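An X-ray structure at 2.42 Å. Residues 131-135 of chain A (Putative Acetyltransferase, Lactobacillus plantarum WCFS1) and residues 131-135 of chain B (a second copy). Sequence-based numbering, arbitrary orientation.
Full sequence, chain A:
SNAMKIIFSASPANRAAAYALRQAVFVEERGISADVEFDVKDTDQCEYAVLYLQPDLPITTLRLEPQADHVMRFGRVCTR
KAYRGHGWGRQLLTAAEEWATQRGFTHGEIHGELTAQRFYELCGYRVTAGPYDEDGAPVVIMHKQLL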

# COMPACT_ATOMS: atom_id res chain seq x y z
N PRO A 131 8.68 4.15 -3.36
CA PRO A 131 8.69 3.38 -4.62
C PRO A 131 9.18 1.92 -4.53
O PRO A 131 10.01 1.60 -3.68
CB PRO A 131 9.67 4.17 -5.51
CG PRO A 131 9.85 5.49 -4.86
CD PRO A 131 9.61 5.29 -3.40
N TYR A 132 8.68 1.08 -5.43
CA TYR A 132 9.13 -0.30 -5.56
C TYR A 132 9.54 -0.62 -7.01
O TYR A 132 10.43 0.03 -7.56
CB TYR A 132 8.05 -1.28 -5.10
CG TYR A 132 7.65 -1.12 -3.66
CD1 TYR A 132 8.54 -1.39 -2.62
CD2 TYR A 132 6.37 -0.70 -3.32
CE1 TYR A 132 8.16 -1.23 -1.30
CE2 TYR A 132 5.98 -0.55 -2.01
CZ TYR A 132 6.88 -0.82 -1.00
OH TYR A 132 6.49 -0.66 0.30
N ASP A 133 8.88 -1.62 -7.61
CA ASP A 133 9.18 -2.09 -8.97
C ASP A 133 8.34 -3.32 -9.35
O ASP A 133 8.30 -4.30 -8.61
CB ASP A 133 10.66 -2.45 -9.13
CG ASP A 133 11.43 -1.46 -10.01
OD1 ASP A 133 11.77 -0.36 -9.53
OD2 ASP A 133 11.71 -1.81 -11.17
N GLU A 134 7.68 -3.26 -10.50
CA GLU A 134 6.88 -4.38 -11.00
C GLU A 134 6.74 -4.31 -12.52
O GLU A 134 6.62 -3.23 -13.10
CB GLU A 134 5.49 -4.39 -10.37
CG GLU A 134 4.57 -3.31 -10.91
CD GLU A 134 3.12 -3.56 -10.57
OE1 GLU A 134 2.73 -4.74 -10.44
OE2 GLU A 134 2.37 -2.57 -10.44
N ASP A 135 6.75 -5.48 -13.17
CA ASP A 135 6.76 -5.55 -14.63
C ASP A 135 8.00 -4.85 -15.22
O ASP A 135 8.11 -4.69 -16.43
CB ASP A 135 5.47 -4.97 -15.22
CG ASP A 135 4.26 -5.90 -15.06
OD1 ASP A 135 4.45 -7.14 -14.98
OD2 ASP A 135 3.12 -5.39 -15.03
N PRO B 131 2.86 -8.82 -4.22
CA PRO B 131 4.30 -8.64 -3.91
C PRO B 131 5.08 -7.70 -4.84
O PRO B 131 4.76 -7.57 -6.02
CB PRO B 131 4.88 -10.05 -4.05
CG PRO B 131 3.71 -10.98 -4.05
CD PRO B 131 2.55 -10.21 -4.59
N TYR B 132 6.13 -7.07 -4.30
CA TYR B 132 7.05 -6.24 -5.07
C TYR B 132 8.51 -6.68 -4.84
O TYR B 132 8.86 -7.83 -5.11
CB TYR B 132 6.90 -4.77 -4.72
CG TYR B 132 5.52 -4.21 -4.99
CD1 TYR B 132 5.03 -4.10 -6.29
CD2 TYR B 132 4.71 -3.78 -3.95
CE1 TYR B 132 3.77 -3.59 -6.54
CE2 TYR B 132 3.45 -3.27 -4.19
CZ TYR B 132 2.99 -3.18 -5.48
OH TYR B 132 1.74 -2.67 -5.70
N ASP B 133 9.34 -5.75 -4.36
CA ASP B 133 10.78 -5.98 -4.14
C ASP B 133 11.50 -4.71 -3.68
O ASP B 133 11.38 -3.66 -4.32
CB ASP B 133 11.47 -6.51 -5.41
CG ASP B 133 11.88 -7.97 -5.31
OD1 ASP B 133 11.02 -8.86 -5.44
OD2 ASP B 133 13.09 -8.23 -5.12
N GLU B 134 12.25 -4.80 -2.59
CA GLU B 134 13.03 -3.68 -2.08
C GLU B 134 14.21 -4.16 -1.24
O GLU B 134 14.11 -5.15 -0.52
CB GLU B 134 12.16 -2.75 -1.23
CG GLU B 134 11.83 -3.32 0.14
CD GLU B 134 11.30 -2.28 1.10
OE1 GLU B 134 11.70 -1.10 0.96
OE2 GLU B 134 10.50 -2.64 1.99
N ASP B 135 15.34 -3.46 -1.34
CA ASP B 135 16.58 -3.89 -0.71
C ASP B 135 17.02 -5.28 -1.22
O ASP B 135 17.97 -5.86 -0.70
CB ASP B 135 16.45 -3.90 0.83
CG ASP B 135 16.48 -2.49 1.44
OD1 ASP B 135 17.08 -1.58 0.83
OD2 ASP B 135 15.90 -2.31 2.53

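This is a small, two-fold symmetric contact between two loop segments, built around a pair of tyrosine rings that meet across the axis and held by van der Waals packing, with no hydrogen bond passing from one stretch to the other.

At its centre, Tyr A132 and Tyr B132 approach each other, CD2 of Tyr A132 lying 3.6 Å from CD2 of Tyr B132. The ring planes are nearly parallel, 6° apart, but the centroids are 5.0 Å from one another and the rings are slid so far that they barely overlap. The pair is therefore better read as apolar packing of ring carbons than as a full face-to-face stack. Both residues point their CA-to-CB bonds toward the partner stretch, and both adopt the m rotamer (chi1 -60°), which carries the two rings to their meeting point. Because the axis is exact, each tyrosine meets its own counterpart in the same conformation.

Tyrosine suits this place because its broad, flat ring offers a large carbon surface to pack. Tyr A132 and Tyr B132 are buried in the assembly and account for most of the 316 Å² covered between the stretches.

Two neighbouring residues of the partner stretch line the CD1/CE1 side of each ring, near its plane. The carbonyl O of Asp B133 lies 4.0 Å from CD1 of Tyr A132, where the slightly positive C-H edge of an aromatic ring is a favourable neighbour for an oxygen. The symmetric pair, O of Asp A133 and CD1 of Tyr B132, has the same spacing. This contribution comes from the backbone: the CA-to-CB bond of each Asp 133 points sideways, and the end of the side chain leads away, so the nearest side-chain approach is made by CB. CB of Asp A133 is 5.0 Å from O of Asp B133, and the carboxylate lies farther off.

Glutamate makes its approach with the side chain. In Glu B134, CA-to-CB points toward chain A, and the p, t sequence of chi1 and chi2 extends the chain until CD stands 4.1 Å from CE1 of Tyr A132, again at the ring edge; Glu A134 CD and Tyr B132 CE1 repeat the arrangement. The length of glutamate allows its carboxylate end to reach the ring edge, and the residue remains partly exposed, which is compatible with a charged end.

The contact fades quickly at both ends. Pro A131 and Pro B131, each preceded by a cis peptide bond, are out of reach of the other stretch, and Asp A135 and Asp B135 remain exposed, as suits charged side chains with no partner across this contact.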